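Local coordinates for protein methyltransferase (Pectobacterium atrosepticum SCRI1043, PDB 2P7I) that probably transfers a methyl group from S-adenosylmethionine to an acceptor substrate, as a member of the SAM-dependent methyltransferase type 12 family, at residues N45-G50 with A98-R103; D55-L60 with I67-A72; H111-I116 with V120-R125; D180-D185 with A238-L243. All blocks are in the same frame, centred on the assembly; numbering follows the deposited sequence.

Overall arrangement
All four contacts belong to one seven-stranded Rossmann-like methyltransferase domain. Contacts 2, 3 and 4 are buried, whereas contact 1 lies partly at the surface and is the only one whose two segments share a hydrogen bond, a weak one. Contacts 1 and 2 touch and hold neighbouring strands, 46-49 and 67-71, of the same sheet; Glu-48 of one meets Thr-57 of the other. Contact 4 reaches that sheet through strand 237-245, with its centre about 21 Å from those of contacts 1 and 2. Contact 3 touches both contact 1 and contact 4. Aliphatic packing dominates contacts 2 to 4, with charges kept to their margins, while contact 1 mixes leucines with an amide and a guanidinium.

Contact 1: residues N45-G50 with A98-R103; sequences NLLELG and AQLPRR
Asn-45, just before strand 46-49, and Leu-47 within it meet residues Leu-100 to Arg-103 in two separate patches, one polar and one apolar. In the polar patch ND2 of Asn-45 stands over one face of the Arg-102 guanidinium, the amide plane tilted 67° from it. This ND2 is 3.3 Å from Arg-102 CZ and 2.9 Å from Arg-102 NH1; both nitrogens are donors, so this is a close approach without a hydrogen bond, and its exact length is doubtful. ND2 instead points a nearly straight N-H (171°) at Arg-103 O, although 3.4 Å makes the bond weak. OD1 accepts from the backbone N of Asp-105, which supports the modelled orientation of the amide and fixes its rotation. A first torsion of 63° turns the amide of Asn-45 toward the 98-103 loop. Arg-102 is steered from elsewhere: its NH1 forms a salt bridge with Asp-66, and its chain bends to reach it.

The apolar patch is made by Leu-47 and Leu-100, which reach toward each other tip to tip. Leu-100 CD1 fits against both methyls of Leu-47, 3.6 Å from CD2 and 3.8 Å from CD1.

Strand 46-49 runs between strands 67-71 and 104-110, and Leu-47 touches Thr-68 of the one and Tyr-104 of the other. The 98-103 loop, which leads from strand 88-92 to strand 104-110, packs on this side of the sheet, where Trp-130 of helix 119-130 also touches Leu-100.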
loop_
_atom_site.group_PDB
_atom_site.type_symbol
_atom_site.label_atom_id
_atom_site.label_comp_id
_atom_site.label_asym_id
_atom_site.label_seq_id
_atom_site.Cartn_x
_atom_site.Cartn_y
_atom_site.Cartn_z
ATOM N N ASN B 45 -1.087 27.037 25.067
ATOM C CA ASN B 45 -0.334 27.869 24.133
ATOM C C ASN B 45 0.315 27.054 22.999
ATOM O O ASN B 45 0.282 25.840 23.002
ATOM C CB ASN B 45 0.711 28.685 24.886
ATOM C CG ASN B 45 1.743 27.816 25.562
ATOM O OD1 ASN B 45 1.713 26.588 25.434
ATOM N ND2 ASN B 45 2.689 28.440 26.239
ATOM N N LEU B 46 0.899 27.751 22.042
ATOM C CA LEU B 46 1.563 27.095 20.937
ATOM C C LEU B 46 2.902 27.740 20.674
ATOM O O LEU B 46 3.057 28.954 20.830
ATOM C CB LEU B 46 0.684 27.153 19.687
ATOM C CG LEU B 46 1.232 26.473 18.422
ATOM C CD1 LEU B 46 0.144 25.778 17.641
ATOM C CD2 LEU B 46 1.932 27.497 17.569
ATOM N N LEU B 47 3.873 26.908 20.293
ATOM C CA LEU B 47 5.175 27.341 19.834
ATOM C C LEU B 47 5.337 26.923 18.364
ATOM O O LEU B 47 5.179 25.747 18.038
ATOM C CB LEU B 47 6.282 26.706 20.688
ATOM C CG LEU B 47 7.748 26.926 20.289
ATOM C CD1 LEU B 47 8.237 28.372 20.405
ATOM C CD2 LEU B 47 8.664 25.980 21.145
ATOM N N GLU B 48 5.653 27.878 17.492
ATOM C CA GLU B 48 5.900 27.614 16.067
ATOM C C GLU B 48 7.383 27.797 15.771
ATOM O O GLU B 48 7.911 28.920 15.798
ATOM C CB GLU B 48 5.044 28.493 15.152
ATOM C CG GLU B 48 5.312 28.221 13.670
ATOM C CD GLU B 48 4.577 29.141 12.700
ATOM O OE1 GLU B 48 4.112 30.237 13.083
ATOM O OE2 GLU B 48 4.522 28.759 11.512
ATOM N N LEU B 49 8.057 26.678 15.538
ATOM C CA LEU B 49 9.483 26.672 15.261
ATOM C C LEU B 49 9.708 26.822 13.771
ATOM O O LEU B 49 9.241 26.006 12.986
ATOM C CB LEU B 49 10.105 25.372 15.780
ATOM C CG LEU B 49 10.103 25.261 17.307
ATOM C CD1 LEU B 49 10.500 23.866 17.763
ATOM C CD2 LEU B 49 11.029 26.341 17.874
ATOM N N GLY B 50 10.424 27.875 13.383
ATOM C CA GLY B 50 10.681 28.183 11.973
ATOM C C GLY B 50 9.510 28.874 11.324
ATOM O O GLY B 50 8.999 28.412 10.323
ATOM N N ALA B 98 18.266 29.420 21.286
ATOM C CA ALA B 98 17.011 29.982 21.742
ATOM C C ALA B 98 16.769 29.684 23.218
ATOM O O ALA B 98 16.865 28.540 23.680
ATOM C CB ALA B 98 15.852 29.457 20.885
ATOM N N GLN B 99 16.459 30.739 23.958
ATOM C CA GLN B 99 16.134 30.628 25.363
ATOM C C GLN B 99 14.680 31.028 25.483
ATOM O O GLN B 99 14.347 32.195 25.341
ATOM C CB GLN B 99 17.013 31.578 26.171
ATOM C CG GLN B 99 18.497 31.279 26.050
ATOM C CD GLN B 99 18.952 30.194 27.016
ATOM O OE1 GLN B 99 19.249 30.482 28.181
ATOM N NE2 GLN B 99 19.017 28.942 26.538
ATOM N N LEU B 100 13.805 30.065 25.728
ATOM C CA LEU B 100 12.384 30.361 25.753
ATOM C C LEU B 100 11.926 30.543 27.187
ATOM O O LEU B 100 12.415 29.870 28.086
ATOM C CB LEU B 100 11.584 29.253 25.056
ATOM C CG LEU B 100 12.045 29.023 23.615
ATOM C CD1 LEU B 100 11.129 28.018 22.893
ATOM C CD2 LEU B 100 12.138 30.344 22.881
ATOM N N PRO B 101 10.961 31.432 27.401
ATOM C CA PRO B 101 10.540 31.780 28.750
ATOM C C PRO B 101 9.686 30.749 29.447
ATOM O O PRO B 101 9.451 30.863 30.636
ATOM C CB PRO B 101 9.717 33.050 28.530
ATOM C CG PRO B 101 9.172 32.920 27.162
ATOM C CD PRO B 101 10.237 32.203 26.374
ATOM N N ARG B 102 9.256 29.734 28.719
ATOM C CA ARG B 102 8.114 28.939 29.114
ATOM C C ARG B 102 8.220 27.567 28.442
ATOM O O ARG B 102 9.081 27.368 27.599
ATOM C CB ARG B 102 6.886 29.682 28.597
ATOM C CG ARG B 102 5.596 29.436 29.337
ATOM C CD ARG B 102 4.696 30.690 29.284
ATOM N NE ARG B 102 4.667 31.317 27.946
ATOM C CZ ARG B 102 3.585 31.438 27.164
ATOM N NH1 ARG B 102 2.391 31.005 27.556
ATOM N NH2 ARG B 102 3.695 32.018 25.973
ATOM N N ARG B 103 7.361 26.635 28.841
ATOM C CA ARG B 103 7.124 25.421 28.088
ATOM C C ARG B 103 5.770 25.527 27.372
ATOM O O ARG B 103 4.940 26.378 27.711
ATOM C CB ARG B 103 7.173 24.199 28.993
ATOM C CG ARG B 103 8.583 23.852 29.447
ATOM C CD ARG B 103 8.602 22.585 30.249
ATOM N NE ARG B 103 9.898 21.889 30.140
ATOM C CZ ARG B 103 10.948 22.101 30.936
ATOM N NH1 ARG B 103 10.908 23.008 31.903
ATOM N NH2 ARG B 103 12.067 21.425 30.753
#

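Contact 2: residues D55-L60 with I67-A72; sequences DFTSRL and ITCVEA
The first beta-alpha-beta unit of the methyltransferase fold, strand 46-49, helix 55-60 and strand 67-71, is closed here by Thr-57 and Leu-60 of the helix packing on Cys-69 and Ile-67 of the second strand. The axes of helix and strand run nearly antiparallel, at 170°, and approach to 10.4 Å. Thr-57 brings its methyl rather than its hydroxyl to the strand: CG2 lies 3.6 Å from Cys-69 SG and 4.1 Å from Ile-67 CG2. A first torsion of -36°, rotated away from the staggered value, keeps CG2 on this side while OG1 hydrogen-bonds to Glu-48 OE1 on the preceding strand. One threonine thus faces both strands of the unit, its methyl packing on one and its hydroxyl bonding to the other.

This unit opens the cofactor-binding half of a Rossmann-like fold. In class I methyltransferases an acidic residue at the end of the second strand commonly binds the cofactor ribose; Glu-71 stands in a corresponding place, consistent with that role, and its carboxylate accepts from the backbone N of Phe-52 and of Ser-73.

At the C-terminal end of the helix, CD1 of Ile-67 rests against Leu-60, 3.8 Å from Leu-60 C and 4.0 Å from Leu-60 CB. Ile-88 of strand 88-92 also touches Thr-57, Ile-67 and Cys-69.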
loop_
_atom_site.group_PDB
_atom_site.type_symbol
_atom_site.label_atom_id
_atom_site.label_comp_id
_atom_site.label_asym_id
_atom_site.label_seq_id
_atom_site.Cartn_x
_atom_site.Cartn_y
_atom_site.Cartn_z
ATOM N N ASP B 55 3.298 32.964 7.162
ATOM C CA ASP B 55 2.209 32.418 6.353
ATOM C C ASP B 55 1.442 31.317 7.082
ATOM O O ASP B 55 0.217 31.250 7.008
ATOM C CB ASP B 55 2.734 31.880 5.021
ATOM C CG ASP B 55 3.294 32.983 4.128
ATOM O OD1 ASP B 55 2.585 33.982 3.866
ATOM O OD2 ASP B 55 4.464 32.849 3.712
ATOM N N PHE B 56 2.145 30.462 7.810
ATOM C CA PHE B 56 1.448 29.397 8.511
ATOM C C PHE B 56 0.886 29.928 9.824
ATOM O O PHE B 56 -0.174 29.505 10.259
ATOM C CB PHE B 56 2.377 28.220 8.732
ATOM C CG PHE B 56 1.664 26.940 9.065
ATOM C CD1 PHE B 56 0.821 26.338 8.142
ATOM C CD2 PHE B 56 1.828 26.337 10.301
ATOM C CE1 PHE B 56 0.134 25.157 8.457
ATOM C CE2 PHE B 56 1.162 25.163 10.603
ATOM C CZ PHE B 56 0.318 24.573 9.676
ATOM N N THR B 57 1.579 30.871 10.451
ATOM C CA THR B 57 1.136 31.420 11.734
ATOM C C THR B 57 -0.284 31.970 11.631
ATOM O O THR B 57 -1.102 31.778 12.539
ATOM C CB THR B 57 2.042 32.563 12.207
ATOM O OG1 THR B 57 3.393 32.288 11.837
ATOM C CG2 THR B 57 1.918 32.757 13.727
ATOM N N SER B 58 -0.573 32.631 10.522
ATOM C CA SER B 58 -1.868 33.278 10.357
ATOM C C SER B 58 -3.005 32.263 10.435
ATOM O O SER B 58 -4.079 32.559 10.964
ATOM C CB SER B 58 -1.925 34.063 9.055
ATOM O OG SER B 58 -1.825 33.204 7.945
ATOM N N ARG B 59 -2.756 31.043 9.958
ATOM C CA ARG B 59 -3.752 29.992 10.065
ATOM C C ARG B 59 -3.852 29.459 11.490
ATOM O O ARG B 59 -4.939 29.132 11.976
ATOM C CB ARG B 59 -3.414 28.867 9.098
ATOM C CG ARG B 59 -3.441 29.343 7.678
ATOM C CD ARG B 59 -3.267 28.222 6.748
ATOM N NE ARG B 59 -3.314 28.671 5.357
ATOM C CZ ARG B 59 -4.412 28.759 4.606
ATOM N NH1 ARG B 59 -5.613 28.418 5.065
ATOM N NH2 ARG B 59 -4.291 29.169 3.360
ATOM N N LEU B 60 -2.703 29.355 12.149
ATOM C CA LEU B 60 -2.662 28.943 13.532
ATOM C C LEU B 60 -3.345 29.932 14.484
ATOM O O LEU B 60 -3.915 29.532 15.505
ATOM C CB LEU B 60 -1.207 28.716 13.935
ATOM C CG LEU B 60 -0.511 27.514 13.285
ATOM C CD1 LEU B 60 0.915 27.492 13.801
ATOM C CD2 LEU B 60 -1.282 26.176 13.545
ATOM N N ILE B 67 0.707 32.513 20.856
ATOM C CA ILE B 67 1.624 31.843 19.948
ATOM C C ILE B 67 2.981 32.476 20.093
ATOM O O ILE B 67 3.100 33.685 20.145
ATOM C CB ILE B 67 1.201 31.973 18.470
ATOM C CG1 ILE B 67 -0.156 31.291 18.238
ATOM C CG2 ILE B 67 2.244 31.329 17.574
ATOM C CD1 ILE B 67 -0.740 31.493 16.831
ATOM N N THR B 68 4.000 31.632 20.175
ATOM C CA THR B 68 5.378 32.074 20.240
ATOM C C THR B 68 6.036 31.554 18.972
ATOM O O THR B 68 5.856 30.383 18.597
ATOM C CB THR B 68 6.068 31.549 21.500
ATOM O OG1 THR B 68 5.383 32.051 22.652
ATOM C CG2 THR B 68 7.543 31.948 21.561
ATOM N N CYS B 69 6.768 32.440 18.298
ATOM C CA CYS B 69 7.340 32.162 16.987
ATOM C C CYS B 69 8.830 32.354 17.032
ATOM O O CYS B 69 9.288 33.458 17.331
ATOM C CB CYS B 69 6.791 33.124 15.931
ATOM S SG CYS B 69 5.056 32.960 15.493
ATOM N N VAL B 70 9.571 31.301 16.693
ATOM C CA VAL B 70 11.024 31.343 16.623
ATOM C C VAL B 70 11.432 31.274 15.165
ATOM O O VAL B 70 11.027 30.360 14.433
ATOM C CB VAL B 70 11.692 30.188 17.406
ATOM C CG1 VAL B 70 13.207 30.293 17.333
ATOM C CG2 VAL B 70 11.256 30.193 18.849
ATOM N N GLU B 71 12.239 32.248 14.757
ATOM C CA GLU B 71 12.693 32.374 13.377
ATOM C C GLU B 71 14.062 33.006 13.392
ATOM O O GLU B 71 14.292 33.966 14.128
ATOM C CB GLU B 71 11.720 33.242 12.580
ATOM C CG GLU B 71 12.155 33.587 11.163
ATOM C CD GLU B 71 12.621 32.395 10.349
ATOM O OE1 GLU B 71 11.980 31.318 10.396
ATOM O OE2 GLU B 71 13.634 32.543 9.639
ATOM N N ALA B 72 14.971 32.450 12.594
ATOM C CA ALA B 72 16.376 32.907 12.555
ATOM C C ALA B 72 16.582 34.173 11.692
ATOM O O ALA B 72 17.520 34.948 11.935
ATOM C CB ALA B 72 17.268 31.782 12.057
#

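Contact 3: residues H111-I116 with V120-R125; sequences HVLEHI and VALLKR
On the side of the turn away from the Leu-113, Leu-122 and Leu-123 contact, the imidazole of His-115 has Val-112 O at its edge, in the ring plane; His-173 meets this ring edge-to-face, and His-171 meets it with the planes at about 65°. Val-112 O also accepts from His-115 N at 2.9 Å, and Leu-113 O from Ile-116 N at 3.1 Å; these bonds define the 3-10 turn that carries Leu-113, with Ile-116 just after it.

Leu-113 bridges two helix residues with its two methyls. CD2 lies 3.8 Å from Leu-123 CD1, the side chains crossing at about a right angle, while CD1 is 4.0 Å from Leu-123 CG and 4.2 Å from Leu-122 CD2. With CG trans to the backbone N (chi1 -169°), the branch swings to the helix although the CB bond does not aim there. Ile-116 meets Leu-122 crosswise, CG1 to CD2 at 3.8 Å.

The carbonyl of His-111 weakly hydrogen-bonds a Tris molecule, probably from the crystallisation liquor. The turn follows strand 104-110, the fourth strand of a Rossmann-like methyltransferase sheet, and leads into helix 119-130; as in such folds, this loop probably borders the active site.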
loop_
_atom_site.group_PDB
_atom_site.type_symbol
_atom_site.label_atom_id
_atom_site.label_comp_id
_atom_site.label_asym_id
_atom_site.label_seq_id
_atom_site.Cartn_x
_atom_site.Cartn_y
_atom_site.Cartn_z
ATOM N N HIS B 111 7.883 21.257 7.921
ATOM C CA HIS B 111 8.839 21.512 6.856
ATOM C C HIS B 111 10.024 22.347 7.290
ATOM O O HIS B 111 10.463 23.260 6.601
ATOM C CB HIS B 111 8.128 22.141 5.652
ATOM C CG HIS B 111 7.177 21.201 4.976
ATOM N ND1 HIS B 111 6.934 21.238 3.625
ATOM C CD2 HIS B 111 6.494 20.131 5.447
ATOM C CE1 HIS B 111 6.081 20.279 3.304
ATOM N NE2 HIS B 111 5.813 19.578 4.388
ATOM N N VAL B 112 10.576 21.993 8.437
ATOM C CA VAL B 112 11.775 22.629 8.961
ATOM C C VAL B 112 12.882 21.579 9.255
ATOM O O VAL B 112 14.057 21.846 8.981
ATOM C CB VAL B 112 11.451 23.394 10.276
ATOM C CG1 VAL B 112 12.731 23.856 10.993
ATOM C CG2 VAL B 112 10.443 24.541 10.029
ATOM N N LEU B 113 12.518 20.397 9.792
ATOM C CA LEU B 113 13.535 19.409 10.262
ATOM C C LEU B 113 14.535 18.966 9.173
ATOM O O LEU B 113 15.724 18.717 9.453
ATOM C CB LEU B 113 12.886 18.190 10.924
ATOM C CG LEU B 113 13.860 17.280 11.664
ATOM C CD1 LEU B 113 14.409 17.971 12.915
ATOM C CD2 LEU B 113 13.180 15.907 11.946
ATOM N N GLU B 114 14.074 18.974 7.917
ATOM C CA GLU B 114 14.866 18.554 6.750
ATOM C C GLU B 114 15.957 19.555 6.389
ATOM O O GLU B 114 16.874 19.252 5.631
ATOM C CB GLU B 114 13.917 18.253 5.557
ATOM C CG GLU B 114 13.124 19.419 4.986
ATOM C CD GLU B 114 11.819 19.736 5.720
ATOM O OE1 GLU B 114 11.581 19.252 6.873
ATOM O OE2 GLU B 114 11.012 20.450 5.089
ATOM N N HIS B 115 15.839 20.748 6.950
ATOM C CA HIS B 115 16.821 21.807 6.786
ATOM C C HIS B 115 17.901 21.812 7.875
ATOM O O HIS B 115 18.843 22.600 7.797
ATOM C CB HIS B 115 16.133 23.156 6.845
ATOM C CG HIS B 115 15.334 23.505 5.631
ATOM N ND1 HIS B 115 14.013 23.152 5.467
ATOM C CD2 HIS B 115 15.651 24.261 4.557
ATOM C CE1 HIS B 115 13.566 23.634 4.315
ATOM N NE2 HIS B 115 14.541 24.315 3.747
ATOM N N ILE B 116 17.792 20.947 8.872
ATOM C CA ILE B 116 18.679 20.988 10.047
ATOM C C ILE B 116 19.847 20.009 9.929
ATOM O O ILE B 116 19.638 18.805 9.691
ATOM C CB ILE B 116 17.838 20.676 11.330
ATOM C CG1 ILE B 116 16.687 21.675 11.440
ATOM C CG2 ILE B 116 18.702 20.735 12.642
ATOM C CD1 ILE B 116 17.190 23.083 11.608
ATOM N N VAL B 120 18.323 15.294 15.296
ATOM C CA VAL B 120 18.089 14.680 16.596
ATOM C C VAL B 120 18.318 15.709 17.723
ATOM O O VAL B 120 17.559 15.747 18.694
ATOM C CB VAL B 120 18.941 13.403 16.809
ATOM C CG1 VAL B 120 18.726 12.867 18.237
ATOM C CG2 VAL B 120 18.554 12.363 15.757
ATOM N N ALA B 121 19.299 16.588 17.580
ATOM C CA ALA B 121 19.595 17.537 18.638
ATOM C C ALA B 121 18.458 18.571 18.806
ATOM O O ALA B 121 18.199 19.027 19.939
ATOM C CB ALA B 121 20.982 18.233 18.412
ATOM N N LEU B 122 17.793 18.939 17.707
ATOM C CA LEU B 122 16.649 19.844 17.751
ATOM C C LEU B 122 15.443 19.178 18.377
ATOM O O LEU B 122 14.796 19.758 19.252
ATOM C CB LEU B 122 16.308 20.375 16.339
ATOM C CG LEU B 122 15.033 21.247 16.205
ATOM C CD1 LEU B 122 15.062 22.502 17.106
ATOM C CD2 LEU B 122 14.745 21.704 14.747
ATOM N N LEU B 123 15.173 17.941 17.981
ATOM C CA LEU B 123 14.032 17.215 18.511
ATOM C C LEU B 123 14.237 16.958 20.013
ATOM O O LEU B 123 13.287 16.898 20.781
ATOM C CB LEU B 123 13.821 15.914 17.733
ATOM C CG LEU B 123 13.416 16.080 16.272
ATOM C CD1 LEU B 123 13.458 14.713 15.589
ATOM C CD2 LEU B 123 12.060 16.756 16.155
ATOM N N LYS B 124 15.492 16.806 20.416
ATOM C CA LYS B 124 15.846 16.584 21.816
ATOM C C LYS B 124 15.599 17.852 22.662
ATOM O O LYS B 124 15.097 17.769 23.771
ATOM C CB LYS B 124 17.284 16.071 21.929
ATOM C CG LYS B 124 17.690 15.731 23.334
ATOM C CD LYS B 124 19.140 15.217 23.491
ATOM C CE LYS B 124 19.411 14.762 24.903
ATOM N NZ LYS B 124 20.830 14.316 25.003
ATOM N N ARG B 125 15.927 19.025 22.137
ATOM C CA ARG B 125 15.570 20.262 22.819
ATOM C C ARG B 125 14.065 20.359 22.969
ATOM O O ARG B 125 13.541 20.741 24.021
ATOM C CB ARG B 125 16.034 21.479 22.044
ATOM C CG ARG B 125 17.499 21.745 22.063
ATOM C CD ARG B 125 17.764 23.257 21.998
ATOM N NE ARG B 125 17.462 23.869 23.287
ATOM C CZ ARG B 125 17.604 25.162 23.556
ATOM N NH1 ARG B 125 18.041 26.001 22.630
ATOM N NH2 ARG B 125 17.289 25.623 24.756
#

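Contact 4: residues D180-D185 with A238-L243; sequences DTLERD and ASIFLL
Apolar packing joins Leu-182 and Glu-183 of the helix to Ile-240 and Leu-242, which alternate along the strand. Leu-182 slides past both: its CD2 lies 3.9 Å from Ile-240 CD1, and its CG 3.9 Å from Leu-242 CD1. That same Leu-242 methyl is pressed onto the helix backbone, 3.6 Å from Glu-183 CA and 3.7 Å from Glu-183 N, so part of the seat is main chain. Glu-183 adds only its aliphatic stem, CB standing 4.0 Å from Leu-242 CD1. Helix and strand axes cross at -26°, 9.6 Å apart.

The charged groups lie outside this packing, with Arg-184 on the helix face turned away from the strand. The chain of Glu-183 is extended, taking its carboxylate beyond the leucines, where it forms salt bridges with Arg-196 of the adjacent strand 192-201 and with Lys-154 of the second subunit. Arg-184 grips Asp-185 side-on through NE and NH2, both to OD1, at 2.9 and 3.1 Å. These donors come from one face of the carboxylate, about 41° out of its plane for NE, while OD1 lies close to the guanidinium plane. Asp-185 OD2 hydrogen-bonds Tyr-177 OH.

Strand 237-245 runs antiparallel between strands 135-142 and 192-201. A seventh strand inserted in this way is the hallmark of class I methyltransferases, and helix 179-188 packs over it in the alpha-beta-alpha layering of that fold.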
loop_
_atom_site.group_PDB
_atom_site.type_symbol
_atom_site.label_atom_id
_atom_site.label_comp_id
_atom_site.label_asym_id
_atom_site.label_seq_id
_atom_site.Cartn_x
_atom_site.Cartn_y
_atom_site.Cartn_z
ATOM N N ASP B 180 10.045 5.958 7.978
ATOM C CA ASP B 180 11.027 5.171 8.698
ATOM C C ASP B 180 12.121 6.025 9.350
ATOM O O ASP B 180 12.442 5.864 10.567
ATOM C CB ASP B 180 11.576 3.989 7.843
ATOM C CG ASP B 180 12.478 4.410 6.668
ATOM O OD1 ASP B 180 12.142 5.362 5.933
ATOM O OD2 ASP B 180 13.503 3.725 6.429
ATOM N N THR B 181 12.698 6.951 8.582
ATOM C CA THR B 181 13.794 7.731 9.071
ATOM C C THR B 181 13.306 8.864 9.975
ATOM O O THR B 181 13.989 9.276 10.901
ATOM C CB THR B 181 14.591 8.328 7.879
ATOM O OG1 THR B 181 13.673 8.940 6.954
ATOM C CG2 THR B 181 15.399 7.207 7.160
ATOM N N LEU B 182 12.134 9.406 9.684
ATOM C CA LEU B 182 11.530 10.406 10.574
ATOM C C LEU B 182 11.223 9.857 11.991
ATOM O O LEU B 182 11.610 10.459 12.966
ATOM C CB LEU B 182 10.283 11.025 9.909
ATOM C CG LEU B 182 9.709 12.295 10.585
ATOM C CD1 LEU B 182 10.746 13.423 10.666
ATOM C CD2 LEU B 182 8.405 12.806 9.844
ATOM N N GLU B 183 10.575 8.706 12.104
ATOM C CA GLU B 183 10.340 8.088 13.403
ATOM C C GLU B 183 11.650 7.723 14.074
ATOM O O GLU B 183 11.784 7.881 15.279
ATOM C CB GLU B 183 9.375 6.902 13.324
ATOM C CG GLU B 183 9.137 6.318 14.685
ATOM C CD GLU B 183 7.910 5.500 14.822
ATOM O OE1 GLU B 183 7.130 5.383 13.857
ATOM O OE2 GLU B 183 7.696 5.017 15.945
ATOM N N ARG B 184 12.639 7.267 13.293
ATOM C CA ARG B 184 13.983 7.011 13.847
ATOM C C ARG B 184 14.546 8.207 14.585
ATOM O O ARG B 184 15.018 8.096 15.724
ATOM C CB ARG B 184 14.988 6.580 12.744
ATOM C CG ARG B 184 16.405 6.358 13.228
ATOM C CD ARG B 184 17.392 6.373 12.107
ATOM N NE ARG B 184 17.452 7.699 11.508
ATOM C CZ ARG B 184 17.860 7.961 10.275
ATOM N NH1 ARG B 184 18.310 7.003 9.489
ATOM N NH2 ARG B 184 17.859 9.215 9.838
ATOM N N ASP B 185 14.556 9.338 13.930
ATOM C CA ASP B 185 15.161 10.510 14.522
ATOM C C ASP B 185 14.353 10.996 15.737
ATOM O O ASP B 185 14.934 11.422 16.736
ATOM C CB ASP B 185 15.296 11.615 13.478
ATOM C CG ASP B 185 16.430 11.383 12.499
ATOM O OD1 ASP B 185 17.178 10.374 12.612
ATOM O OD2 ASP B 185 16.631 12.305 11.665
ATOM N N ALA B 238 1.957 13.596 0.292
ATOM C CA ALA B 238 2.871 14.731 0.035
ATOM C C ALA B 238 3.806 14.931 1.226
ATOM O O ALA B 238 5.030 15.068 1.065
ATOM C CB ALA B 238 2.076 15.967 -0.211
ATOM N N SER B 239 3.231 14.905 2.427
ATOM C CA SER B 239 3.979 15.174 3.664
ATOM C C SER B 239 3.583 14.126 4.654
ATOM O O SER B 239 2.484 13.635 4.654
ATOM C CB SER B 239 3.673 16.563 4.231
ATOM O OG SER B 239 4.267 17.558 3.415
ATOM N N ILE B 240 4.509 13.760 5.530
ATOM C CA ILE B 240 4.200 12.797 6.555
ATOM C C ILE B 240 4.236 13.536 7.893
ATOM O O ILE B 240 4.919 14.586 8.041
ATOM C CB ILE B 240 5.233 11.632 6.543
ATOM C CG1 ILE B 240 6.660 12.174 6.296
ATOM C CG2 ILE B 240 4.878 10.606 5.454
ATOM C CD1 ILE B 240 7.752 11.097 6.396
ATOM N N PHE B 241 3.524 12.967 8.851
ATOM C CA PHE B 241 3.110 13.661 10.054
ATOM C C PHE B 241 3.236 12.682 11.192
ATOM O O PHE B 241 2.572 11.629 11.223
ATOM C CB PHE B 241 1.656 14.178 9.857
ATOM C CG PHE B 241 0.952 14.666 11.107
ATOM C CD1 PHE B 241 1.633 15.285 12.157
ATOM C CD2 PHE B 241 -0.424 14.547 11.207
ATOM C CE1 PHE B 241 0.942 15.696 13.305
ATOM C CE2 PHE B 241 -1.113 15.002 12.335
ATOM C CZ PHE B 241 -0.431 15.533 13.402
ATOM N N LEU B 242 4.145 12.997 12.101
ATOM C CA LEU B 242 4.221 12.355 13.383
ATOM C C LEU B 242 3.704 13.254 14.528
ATOM O O LEU B 242 4.151 14.367 14.702
ATOM C CB LEU B 242 5.661 11.919 13.706
ATOM C CG LEU B 242 6.391 10.932 12.775
ATOM C CD1 LEU B 242 7.746 10.557 13.519
ATOM C CD2 LEU B 242 5.582 9.711 12.523
ATOM N N LEU B 243 2.776 12.728 15.308
ATOM C CA LEU B 243 2.337 13.357 16.553
ATOM C C LEU B 243 3.148 12.761 17.652
ATOM O O LEU B 243 3.148 11.540 17.876
ATOM C CB LEU B 243 0.854 13.087 16.846
ATOM C CG LEU B 243 0.283 13.884 18.046
ATOM C CD1 LEU B 243 0.156 15.392 17.657
ATOM C CD2 LEU B 243 -1.062 13.299 18.450
#